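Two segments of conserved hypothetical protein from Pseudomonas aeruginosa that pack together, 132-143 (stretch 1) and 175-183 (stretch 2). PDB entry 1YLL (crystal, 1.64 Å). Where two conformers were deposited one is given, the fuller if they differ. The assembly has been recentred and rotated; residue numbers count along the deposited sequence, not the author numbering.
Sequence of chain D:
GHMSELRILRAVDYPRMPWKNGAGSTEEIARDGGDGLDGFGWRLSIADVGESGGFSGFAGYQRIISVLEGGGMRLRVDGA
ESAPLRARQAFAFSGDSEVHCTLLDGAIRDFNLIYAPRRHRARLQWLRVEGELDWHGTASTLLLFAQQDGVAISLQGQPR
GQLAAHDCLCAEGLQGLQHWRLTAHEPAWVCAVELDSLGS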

# COMPACT_ATOMS: atom_id res chain seq x y z
N GLU D 132 -3.27 5.83 -11.09
CA GLU D 132 -2.53 4.61 -10.75
C GLU D 132 -2.02 3.90 -12.00
O GLU D 132 -2.61 4.02 -13.08
N LEU D 133 -0.90 3.18 -11.85
CA LEU D 133 -0.38 2.37 -12.94
C LEU D 133 0.51 1.32 -12.30
O LEU D 133 1.01 1.54 -11.21
N ASP D 134 0.67 0.17 -12.95
CA ASP D 134 1.51 -0.89 -12.40
C ASP D 134 2.10 -1.73 -13.51
O ASP D 134 1.63 -1.69 -14.66
N TRP D 135 3.15 -2.47 -13.19
CA TRP D 135 3.74 -3.40 -14.15
C TRP D 135 4.44 -4.47 -13.34
O TRP D 135 4.63 -4.33 -12.12
N HIS D 136 4.76 -5.58 -14.00
CA HIS D 136 5.52 -6.66 -13.37
C HIS D 136 6.83 -6.74 -14.13
O HIS D 136 6.83 -6.68 -15.35
N GLY D 137 7.94 -6.90 -13.43
CA GLY D 137 9.20 -7.01 -14.15
C GLY D 137 10.23 -7.78 -13.37
O GLY D 137 10.16 -7.81 -12.16
N THR D 138 11.19 -8.39 -14.04
CA THR D 138 12.21 -9.15 -13.33
C THR D 138 13.53 -8.41 -13.19
O THR D 138 14.48 -8.93 -12.60
N ALA D 139 13.61 -7.19 -13.71
CA ALA D 139 14.85 -6.42 -13.63
C ALA D 139 15.38 -6.38 -12.22
O ALA D 139 14.63 -6.15 -11.25
N SER D 140 16.69 -6.55 -12.12
CA SER D 140 17.37 -6.55 -10.83
C SER D 140 17.58 -5.14 -10.31
O SER D 140 17.66 -4.93 -9.11
N THR D 141 17.68 -4.17 -11.22
CA THR D 141 17.84 -2.79 -10.78
C THR D 141 16.74 -1.91 -11.36
O THR D 141 16.46 -1.98 -12.56
N LEU D 142 16.09 -1.13 -10.50
CA LEU D 142 15.08 -0.18 -10.95
C LEU D 142 15.40 1.22 -10.42
O LEU D 142 15.61 1.42 -9.23
N LEU D 143 15.48 2.20 -11.32
CA LEU D 143 15.67 3.57 -10.92
C LEU D 143 14.36 4.22 -11.38
O LEU D 143 13.98 4.14 -12.55
N GLN D 175 15.43 -9.74 -6.83
CA GLN D 175 15.43 -11.13 -7.27
C GLN D 175 14.03 -11.59 -7.61
O GLN D 175 13.13 -11.47 -6.78
N GLY D 176 13.84 -12.10 -8.83
CA GLY D 176 12.55 -12.61 -9.26
C GLY D 176 11.60 -11.57 -9.82
O GLY D 176 11.93 -10.39 -9.99
N LEU D 177 10.39 -12.02 -10.12
CA LEU D 177 9.36 -11.13 -10.66
C LEU D 177 8.84 -10.17 -9.59
O LEU D 177 8.38 -10.57 -8.51
N GLN D 178 8.87 -8.88 -9.92
CA GLN D 178 8.42 -7.83 -9.02
C GLN D 178 7.15 -7.16 -9.51
O GLN D 178 6.99 -6.93 -10.72
N HIS D 179 6.27 -6.82 -8.59
CA HIS D 179 5.05 -6.12 -8.95
C HIS D 179 5.16 -4.69 -8.42
O HIS D 179 5.13 -4.45 -7.21
N TRP D 180 5.32 -3.75 -9.34
CA TRP D 180 5.45 -2.34 -9.01
C TRP D 180 4.18 -1.55 -9.29
O TRP D 180 3.62 -1.67 -10.38
N ARG D 181 3.75 -0.72 -8.34
CA ARG D 181 2.56 0.09 -8.53
C ARG D 181 2.84 1.54 -8.13
O ARG D 181 3.41 1.79 -7.08
N LEU D 182 2.46 2.49 -8.98
CA LEU D 182 2.67 3.89 -8.67
C LEU D 182 1.31 4.54 -8.60
O LEU D 182 0.41 4.21 -9.38
N THR D 183 1.18 5.49 -7.70
CA THR D 183 -0.07 6.21 -7.56
C THR D 183 0.21 7.71 -7.41
O THR D 183 1.26 8.10 -6.90

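Two like-with-like aromatic pairs, His136 with His179 and Trp135 with Trp180, occupy neighbouring rungs, on opposite faces of one antiparallel ladder. The principle is general: directly paired residues send their side chains to the same face, so neighbouring rungs can build two different chemistries. Main-chain hydrogen bonds fix the register, as in Trp180 N to Trp135 O (2.9 Å) and Gln178 N to Gly137 O (2.8 Å).

The face of Glu132, Asp134 and His136 is polar. His136 (chi1 m) and His179 (chi1 t) form an offset stack, centroids 4.0 Å apart and planes at 9°. With chi1 t, the end of His179 comes nearer stretch 1, and NE2 donates to Asp134 OD2 at 2.7 Å, near the ring plane, leaving a ring face free for His136. His136 NE2 is satisfied elsewhere in the structure, whereas ND1 has no partner. Asp134 (chi1 p) also places CB over the guanidinium of Arg181, 3.5 Å from NH1. The extended start of Arg181 (chi1 and chi2 both t) lets it reach two acids, but both salt bridges are long: Arg181 NH1 lies 3.8 Å from Asp134 OD1 and 3.7 Å from Glu132 OE2. Water 1 donates to Asp134 OD2 (2.8 Å) and weakly accepts from Arg181 NH2 (3.4 Å).

On the other face, Trp135 (p) and Trp180 (m) are slid apart, so their rings barely overlap; instead Trp180 CB sits 3.7 Å from the centroid of the Trp135 six-membered ring. Leu182 CD1 meets the edge of that ring at Trp135 CZ3 (4.0 Å) and Leu133 CD1 at the same distance. Leu142, pointing toward stretch 2, lays CD2 over the Trp180 ring, 3.3 Å from CE2. Water 2 accepts from Trp180 NE1 (3.2 Å) and donates to Ala139 O (3.0 Å), tying the indole to the Ala139 carbonyl.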

# COMPACT_ATOMS: atom_id res chain seq x y z
CB GLU D 132 -3.48 3.68 -9.99
CG GLU D 132 -2.96 2.35 -9.48
CD GLU D 132 -4.06 1.58 -8.71
OE1 GLU D 132 -5.08 1.22 -9.34
OE2 GLU D 132 -3.92 1.36 -7.48
CB LEU D 133 0.41 3.22 -13.96
CG LEU D 133 1.81 3.79 -13.74
CD1 LEU D 133 2.86 2.68 -13.65
CD2 LEU D 133 2.16 4.72 -14.95
CB ASP D 134 0.68 -1.81 -11.47
CG ASP D 134 -0.24 -2.76 -12.23
OD1 ASP D 134 -1.10 -2.30 -13.02
OD2 ASP D 134 -0.12 -3.98 -12.03
CB TRP D 135 4.76 -2.68 -15.07
CG TRP D 135 6.08 -2.33 -14.46
CD1 TRP D 135 7.19 -3.11 -14.44
CD2 TRP D 135 6.42 -1.11 -13.80
NE1 TRP D 135 8.23 -2.45 -13.81
CE2 TRP D 135 7.78 -1.22 -13.41
CE3 TRP D 135 5.72 0.07 -13.50
CZ2 TRP D 135 8.46 -0.19 -12.73
CZ3 TRP D 135 6.40 1.10 -12.82
CH2 TRP D 135 7.75 0.95 -12.45
CB HIS D 136 4.81 -8.01 -13.50
CG HIS D 136 3.57 -8.13 -12.67
ND1 HIS D 136 3.48 -8.90 -11.53
CD2 HIS D 136 2.35 -7.57 -12.85
CE1 HIS D 136 2.26 -8.81 -11.03
NE2 HIS D 136 1.55 -8.02 -11.81
CB THR D 138 12.48 -10.49 -14.02
OG1 THR D 138 13.53 -11.20 -13.34
CG2 THR D 138 12.89 -10.26 -15.44
CB ALA D 139 14.64 -5.00 -14.15
CB SER D 140 18.72 -7.25 -10.96
OG SER D 140 19.56 -6.56 -11.86
CB THR D 141 19.20 -2.22 -11.19
OG1 THR D 141 20.23 -2.86 -10.43
CG2 THR D 141 19.25 -0.71 -10.93
CB LEU D 142 13.64 -0.57 -10.52
CG LEU D 142 12.61 0.57 -10.69
CD1 LEU D 142 12.38 0.86 -12.18
CD2 LEU D 142 11.27 0.24 -10.06
CB LEU D 143 16.86 4.20 -11.66
CG LEU D 143 18.18 3.45 -11.42
CD1 LEU D 143 19.25 3.92 -12.39
CD2 LEU D 143 18.57 3.69 -9.97
CB GLN D 175 15.97 -12.05 -6.17
CG GLN D 175 17.46 -11.90 -5.83
CD GLN D 175 18.39 -12.48 -6.89
OE1 GLN D 175 17.99 -13.27 -7.74
NE2 GLN D 175 19.67 -12.09 -6.83
CB LEU D 177 8.22 -12.00 -11.21
CG LEU D 177 7.47 -11.85 -12.54
CD1 LEU D 177 6.00 -11.98 -12.25
CD2 LEU D 177 7.80 -10.57 -13.32
CB GLN D 178 9.49 -6.74 -8.88
CG GLN D 178 10.92 -7.26 -8.60
CD GLN D 178 11.03 -8.00 -7.25
OE1 GLN D 178 11.78 -8.97 -7.13
NE2 GLN D 178 10.29 -7.54 -6.26
CB HIS D 179 3.80 -6.81 -8.37
CG HIS D 179 2.53 -6.19 -8.85
ND1 HIS D 179 1.31 -6.44 -8.26
CD2 HIS D 179 2.29 -5.30 -9.84
CE1 HIS D 179 0.37 -5.73 -8.87
NE2 HIS D 179 0.94 -5.03 -9.83
CB TRP D 180 6.57 -1.69 -9.85
CG TRP D 180 7.93 -2.21 -9.60
CD1 TRP D 180 8.62 -3.14 -10.33
CD2 TRP D 180 8.80 -1.79 -8.55
NE1 TRP D 180 9.87 -3.32 -9.80
CE2 TRP D 180 10.01 -2.50 -8.71
CE3 TRP D 180 8.67 -0.87 -7.50
CZ2 TRP D 180 11.10 -2.32 -7.84
CZ3 TRP D 180 9.77 -0.69 -6.63
CH2 TRP D 180 10.95 -1.41 -6.81
CB ARG D 181 1.38 -0.45 -7.72
CG ARG D 181 0.10 0.38 -7.96
CD ARG D 181 -1.07 -0.08 -7.10
NE ARG D 181 -1.39 -1.48 -7.33
CZ ARG D 181 -1.87 -1.98 -8.47
NH1 ARG D 181 -2.10 -1.17 -9.50
NH2 ARG D 181 -2.11 -3.28 -8.57
CB LEU D 182 3.47 4.58 -9.77
CG LEU D 182 4.78 3.90 -10.14
CD1 LEU D 182 5.39 4.69 -11.29
CD2 LEU D 182 5.72 3.85 -9.00
CB THR D 183 -0.85 5.69 -6.36
OG1 THR D 183 -2.06 6.43 -6.23
CG2 THR D 183 -0.03 5.83 -5.11
O HOH W 1 -2.46 -5.35 -11.28
O HOH W 2 11.74 -5.34 -11.36
O HOH W 3 14.00 -8.66 -9.62